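Local coordinates for tubulin-specific chaperone A (Saccharomyces cerevisiae, PDB 1QSD), which binds beta-tubulin as a post-chaperonin cofactor and takes part in an early step of the tubulin folding pathway, at residues Tyr66-Leu80 and Ala92-Asp104. Residues are numbered along the deposited sequence; the frame is centred on the assembly and turned at random.
Sequences YEKIREFKEDLEQFL and ARSAITSAQELLD
Ile96 has CG1 anti to its carbonyl carbon (chi1 -67°) and an extended tip, which carries CD1 across to Leu76, Glu77 and Leu80. On Lys73, CG is anti to the backbone N (chi1 -172°) and the chain runs on extended to CD, which puts CG against Ile96 and CD against Ala99; the bends beyond CD place CE and NZ. The motif is a roughly antiparallel helix pair with knobs-into-holes packing. It joins the C-terminal helix 90-104 to the end of helix 45-81 in the all-helical bundle of this tubulin cofactor. The two axes come within 10.1 Å, at 147° between their directions.

Three knobs interlock. Ile96 fills the hole formed by Lys73, Leu76, Glu77 and Leu80, and its CG1 lies 4.0 Å from Leu76 CD2. Lys73 enters among Ile96, Ala99, Gln100 and Leu103. Its NZ reaches Glu77 OE1, one turn on in its own helix, in a salt bridge of 3.3 Å with a weak hydrogen bond. Leu103 sits among Tyr66, Ile69, Arg70 and Lys73, with CD2 3.6 Å from Tyr66 O.

Between these knobs, Ile69 CG2 rests on Ala99 CB at 3.9 Å. Tyr66 OH is hydrogen-bonded to Glu20 OE2, and Phe72 packs on Leu16, tying helix 45-81 to helix 5-39. Ala95 also touches that helix, at Lys14. Near the connecting loop, Leu80 and Ile96 meet tip to tip, CD1 to CD1, at 3.5 Å.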
loop_
_atom_site.group_PDB
_atom_site.type_symbol
_atom_site.label_atom_id
_atom_site.label_comp_id
_atom_site.label_asym_id
_atom_site.label_seq_id
_atom_site.Cartn_x
_atom_site.Cartn_y
_atom_site.Cartn_z
ATOM N N TYR A 66 -10.278 4.241 4.833
ATOM C CA TYR A 66 -11.225 5.338 5.043
ATOM C C TYR A 66 -11.885 5.213 6.394
ATOM O O TYR A 66 -12.149 6.226 7.031
ATOM C CB TYR A 66 -12.287 5.390 3.966
ATOM C CG TYR A 66 -11.737 5.794 2.631
ATOM C CD1 TYR A 66 -11.078 7.020 2.458
ATOM C CD2 TYR A 66 -11.865 4.954 1.531
ATOM C CE1 TYR A 66 -10.562 7.395 1.214
ATOM C CE2 TYR A 66 -11.353 5.321 0.284
ATOM C CZ TYR A 66 -10.707 6.536 0.130
ATOM O OH TYR A 66 -10.257 6.861 -1.135
ATOM N N GLU A 67 -12.136 3.973 6.828
ATOM C CA GLU A 67 -12.728 3.708 8.131
ATOM C C GLU A 67 -11.818 4.306 9.222
ATOM O O GLU A 67 -12.288 5.018 10.097
ATOM C CB GLU A 67 -12.896 2.192 8.343
ATOM C CG GLU A 67 -14.045 1.562 7.535
ATOM C CD GLU A 67 -13.989 0.023 7.465
ATOM O OE1 GLU A 67 -14.089 -0.550 6.342
ATOM O OE2 GLU A 67 -13.849 -0.618 8.536
ATOM N N LYS A 68 -10.512 4.068 9.115
ATOM C CA LYS A 68 -9.543 4.577 10.088
ATOM C C LYS A 68 -9.362 6.069 10.047
ATOM O O LYS A 68 -9.090 6.683 11.065
ATOM C CB LYS A 68 -8.207 3.850 9.980
ATOM C CG LYS A 68 -8.306 2.445 10.518
ATOM C CD LYS A 68 -6.996 1.759 10.550
ATOM C CE LYS A 68 -7.172 0.322 10.994
ATOM N NZ LYS A 68 -5.872 -0.413 10.898
ATOM N N ILE A 69 -9.505 6.663 8.879
ATOM C CA ILE A 69 -9.422 8.111 8.781
ATOM C C ILE A 69 -10.624 8.715 9.539
ATOM O O ILE A 69 -10.472 9.674 10.306
ATOM C CB ILE A 69 -9.387 8.571 7.302
ATOM C CG1 ILE A 69 -8.018 8.244 6.709
ATOM C CG2 ILE A 69 -9.647 10.067 7.178
ATOM C CD1 ILE A 69 -7.830 8.726 5.287
ATOM N N ARG A 70 -11.797 8.099 9.404
ATOM C CA ARG A 70 -12.967 8.592 10.107
ATOM C C ARG A 70 -12.774 8.451 11.622
ATOM O O ARG A 70 -12.992 9.412 12.354
ATOM C CB ARG A 70 -14.210 7.837 9.656
ATOM C CG ARG A 70 -15.468 8.319 10.319
ATOM C CD ARG A 70 -16.538 7.279 10.198
ATOM N NE ARG A 70 -17.845 7.916 10.226
ATOM C CZ ARG A 70 -18.501 8.316 9.138
ATOM N NH1 ARG A 70 -17.967 8.133 7.933
ATOM N NH2 ARG A 70 -19.699 8.884 9.259
ATOM N N GLU A 71 -12.362 7.270 12.096
ATOM C CA GLU A 71 -12.117 7.038 13.531
ATOM C C GLU A 71 -11.103 8.037 14.077
ATOM O O GLU A 71 -11.310 8.630 15.130
ATOM C CB GLU A 71 -11.534 5.636 13.783
ATOM C CG GLU A 71 -12.422 4.485 13.402
ATOM C CD GLU A 71 -11.722 3.139 13.511
ATOM O OE1 GLU A 71 -12.301 2.155 13.016
ATOM O OE2 GLU A 71 -10.602 3.066 14.071
ATOM N N PHE A 72 -9.992 8.203 13.372
ATOM C CA PHE A 72 -8.975 9.127 13.822
ATOM C C PHE A 72 -9.516 10.547 13.824
ATOM O O PHE A 72 -9.183 11.355 14.714
ATOM C CB PHE A 72 -7.725 9.014 12.963
ATOM C CG PHE A 72 -6.914 7.772 13.233
ATOM C CD1 PHE A 72 -7.532 6.579 13.609
ATOM C CD2 PHE A 72 -5.528 7.786 13.068
ATOM C CE1 PHE A 72 -6.786 5.416 13.813
ATOM C CE2 PHE A 72 -4.773 6.640 13.266
ATOM C CZ PHE A 72 -5.405 5.445 13.638
ATOM N N LYS A 73 -10.381 10.844 12.855
ATOM C CA LYS A 73 -11.001 12.168 12.750
ATOM C C LYS A 73 -11.911 12.406 13.947
ATOM O O LYS A 73 -11.829 13.439 14.609
ATOM C CB LYS A 73 -11.843 12.292 11.468
ATOM C CG LYS A 73 -12.334 13.708 11.222
ATOM C CD LYS A 73 -13.286 13.767 10.060
ATOM C CE LYS A 73 -14.711 13.740 10.546
ATOM N NZ LYS A 73 -15.058 12.405 11.048
ATOM N N GLU A 74 -12.735 11.415 14.249
ATOM C CA GLU A 74 -13.669 11.524 15.345
ATOM C C GLU A 74 -12.993 11.614 16.704
ATOM O O GLU A 74 -13.497 12.266 17.623
ATOM C CB GLU A 74 -14.659 10.368 15.303
ATOM C CG GLU A 74 -15.503 10.392 14.041
ATOM C CD GLU A 74 -16.662 9.415 14.055
ATOM O OE1 GLU A 74 -17.691 9.727 13.419
ATOM O OE2 GLU A 74 -16.550 8.341 14.695
ATOM N N ASP A 75 -11.852 10.952 16.822
ATOM C CA ASP A 75 -11.090 10.972 18.049
ATOM C C ASP A 75 -10.547 12.380 18.263
ATOM O O ASP A 75 -10.646 12.918 19.365
ATOM C CB ASP A 75 -9.936 9.976 17.970
ATOM C CG ASP A 75 -9.182 9.848 19.291
ATOM O OD1 ASP A 75 -7.937 9.929 19.268
ATOM O OD2 ASP A 75 -9.841 9.684 20.351
ATOM N N LEU A 76 -10.021 12.978 17.200
ATOM C CA LEU A 76 -9.479 14.324 17.281
ATOM C C LEU A 76 -10.590 15.348 17.557
ATOM O O LEU A 76 -10.421 16.245 18.383
ATOM C CB LEU A 76 -8.681 14.652 16.005
ATOM C CG LEU A 76 -7.940 15.992 15.869
ATOM C CD1 LEU A 76 -7.151 16.305 17.129
ATOM C CD2 LEU A 76 -7.031 15.979 14.635
ATOM N N GLU A 77 -11.723 15.207 16.874
ATOM C CA GLU A 77 -12.862 16.098 17.062
ATOM C C GLU A 77 -13.348 16.014 18.510
ATOM O O GLU A 77 -13.611 17.030 19.138
ATOM C CB GLU A 77 -14.009 15.713 16.123
ATOM C CG GLU A 77 -13.711 15.889 14.626
ATOM C CD GLU A 77 -14.914 15.564 13.716
ATOM O OE1 GLU A 77 -15.348 14.385 13.675
ATOM O OE2 GLU A 77 -15.418 16.484 13.032
ATOM N N GLN A 78 -13.485 14.807 19.040
ATOM C CA GLN A 78 -13.931 14.652 20.423
ATOM C C GLN A 78 -12.938 15.255 21.435
ATOM O O GLN A 78 -13.329 15.914 22.403
ATOM C CB GLN A 78 -14.189 13.174 20.732
ATOM C CG GLN A 78 -15.031 12.942 21.991
ATOM C CD GLN A 78 -16.538 13.354 21.873
ATOM O OE1 GLN A 78 -17.361 12.953 22.715
ATOM N NE2 GLN A 78 -16.896 14.122 20.839
ATOM N N PHE A 79 -11.647 15.067 21.183
ATOM C CA PHE A 79 -10.613 15.599 22.063
ATOM C C PHE A 79 -10.726 17.133 22.124
ATOM O O PHE A 79 -10.691 17.716 23.196
ATOM C CB PHE A 79 -9.242 15.159 21.535
ATOM C CG PHE A 79 -8.069 15.715 22.307
ATOM C CD1 PHE A 79 -7.626 15.098 23.475
ATOM C CD2 PHE A 79 -7.388 16.844 21.850
ATOM C CE1 PHE A 79 -6.511 15.599 24.176
ATOM C CE2 PHE A 79 -6.266 17.354 22.554
ATOM C CZ PHE A 79 -5.836 16.728 23.706
ATOM N N LEU A 80 -10.940 17.765 20.975
ATOM C CA LEU A 80 -11.044 19.206 20.895
ATOM C C LEU A 80 -12.244 19.810 21.617
ATOM O O LEU A 80 -12.156 20.929 22.102
ATOM C CB LEU A 80 -11.020 19.661 19.436
ATOM C CG LEU A 80 -9.685 19.562 18.700
ATOM C CD1 LEU A 80 -9.896 19.855 17.206
ATOM C CD2 LEU A 80 -8.675 20.544 19.324
ATOM N N ALA A 92 -4.938 21.407 14.018
ATOM C CA ALA A 92 -5.878 20.314 14.298
ATOM C C ALA A 92 -7.154 20.486 13.468
ATOM O O ALA A 92 -7.607 19.554 12.816
ATOM C CB ALA A 92 -6.213 20.271 15.793
ATOM N N ARG A 93 -7.725 21.691 13.505
ATOM C CA ARG A 93 -8.926 22.016 12.723
ATOM C C ARG A 93 -8.669 21.803 11.227
ATOM O O ARG A 93 -9.511 21.270 10.520
ATOM C CB ARG A 93 -9.326 23.480 12.953
ATOM C CG ARG A 93 -10.331 23.699 14.085
ATOM C CD ARG A 93 -10.914 25.132 14.052
ATOM N NE ARG A 93 -10.185 26.032 14.944
ATOM C CZ ARG A 93 -9.308 26.951 14.550
ATOM N NH1 ARG A 93 -9.035 27.127 13.254
ATOM N NH2 ARG A 93 -8.658 27.659 15.471
ATOM N N SER A 94 -7.481 22.192 10.777
ATOM C CA SER A 94 -7.077 22.058 9.394
ATOM C C SER A 94 -6.969 20.579 9.038
ATOM O O SER A 94 -7.386 20.165 7.950
ATOM C CB SER A 94 -5.728 22.750 9.193
ATOM O OG SER A 94 -5.447 22.948 7.825
ATOM N N ALA A 95 -6.433 19.775 9.951
ATOM C CA ALA A 95 -6.296 18.352 9.706
ATOM C C ALA A 95 -7.680 17.743 9.560
ATOM O O ALA A 95 -7.901 16.929 8.662
ATOM C CB ALA A 95 -5.553 17.691 10.858
ATOM N N ILE A 96 -8.605 18.150 10.439
ATOM C CA ILE A 96 -10.008 17.643 10.452
ATOM C C ILE A 96 -10.769 17.937 9.156
ATOM O O ILE A 96 -11.506 17.092 8.649
ATOM C CB ILE A 96 -10.818 18.223 11.642
ATOM C CG1 ILE A 96 -10.258 17.675 12.957
ATOM C CG2 ILE A 96 -12.319 17.870 11.496
ATOM C CD1 ILE A 96 -10.889 18.243 14.208
ATOM N N THR A 97 -10.571 19.145 8.642
ATOM C CA THR A 97 -11.175 19.606 7.405
ATOM C C THR A 97 -10.683 18.803 6.209
ATOM O O THR A 97 -11.500 18.335 5.417
ATOM C CB THR A 97 -10.910 21.105 7.213
ATOM O OG1 THR A 97 -11.645 21.824 8.207
ATOM C CG2 THR A 97 -11.338 21.579 5.812
ATOM N N SER A 98 -9.375 18.588 6.101
ATOM C CA SER A 98 -8.844 17.803 4.997
ATOM C C SER A 98 -9.356 16.369 5.025
ATOM O O SER A 98 -9.691 15.792 3.982
ATOM C CB SER A 98 -7.325 17.797 5.032
ATOM O OG SER A 98 -6.827 19.081 4.715
ATOM N N ALA A 99 -9.424 15.794 6.219
ATOM C CA ALA A 99 -9.909 14.431 6.364
ATOM C C ALA A 99 -11.379 14.332 5.949
ATOM O O ALA A 99 -11.788 13.350 5.316
ATOM C CB ALA A 99 -9.739 13.959 7.815
ATOM N N GLN A 100 -12.166 15.333 6.353
ATOM C CA GLN A 100 -13.592 15.382 6.061
ATOM C C GLN A 100 -13.815 15.524 4.552
ATOM O O GLN A 100 -14.668 14.852 3.973
ATOM C CB GLN A 100 -14.239 16.533 6.830
ATOM C CG GLN A 100 -15.758 16.573 6.741
ATOM C CD GLN A 100 -16.404 15.385 7.406
ATOM O OE1 GLN A 100 -16.874 14.463 6.742
ATOM N NE2 GLN A 100 -16.429 15.393 8.728
ATOM N N GLU A 101 -13.019 16.371 3.908
ATOM C CA GLU A 101 -13.126 16.560 2.463
ATOM C C GLU A 101 -12.966 15.211 1.797
ATOM O O GLU A 101 -13.811 14.822 0.994
ATOM C CB GLU A 101 -12.033 17.486 1.948
ATOM C CG GLU A 101 -12.214 18.934 2.324
ATOM C CD GLU A 101 -11.036 19.812 1.893
ATOM O OE1 GLU A 101 -11.026 21.002 2.288
ATOM O OE2 GLU A 101 -10.129 19.323 1.170
ATOM N N LEU A 102 -11.902 14.495 2.173
ATOM C CA LEU A 102 -11.609 13.168 1.638
ATOM C C LEU A 102 -12.784 12.208 1.725
ATOM O O LEU A 102 -13.131 11.577 0.730
ATOM C CB LEU A 102 -10.427 12.529 2.372
ATOM C CG LEU A 102 -9.029 12.911 1.950
ATOM C CD1 LEU A 102 -8.051 12.158 2.797
ATOM C CD2 LEU A 102 -8.840 12.567 0.503
ATOM N N LEU A 103 -13.336 12.068 2.931
ATOM C CA LEU A 103 -14.456 11.182 3.196
ATOM C C LEU A 103 -15.720 11.574 2.417
ATOM O O LEU A 103 -16.560 10.729 2.103
ATOM C CB LEU A 103 -14.743 11.174 4.699
ATOM C CG LEU A 103 -13.580 10.716 5.579
ATOM C CD1 LEU A 103 -13.883 11.039 7.038
ATOM C CD2 LEU A 103 -13.348 9.219 5.395
ATOM N N ASP A 104 -15.880 12.868 2.158
ATOM C CA ASP A 104 -17.043 13.357 1.407
ATOM C C ASP A 104 -16.930 13.189 -0.101
ATOM O O ASP A 104 -17.932 13.029 -0.777
ATOM C CB ASP A 104 -17.312 14.814 1.729
ATOM C CG ASP A 104 -17.787 15.020 3.148
ATOM O OD1 ASP A 104 -17.594 16.156 3.629
ATOM O OD2 ASP A 104 -18.346 14.077 3.769
#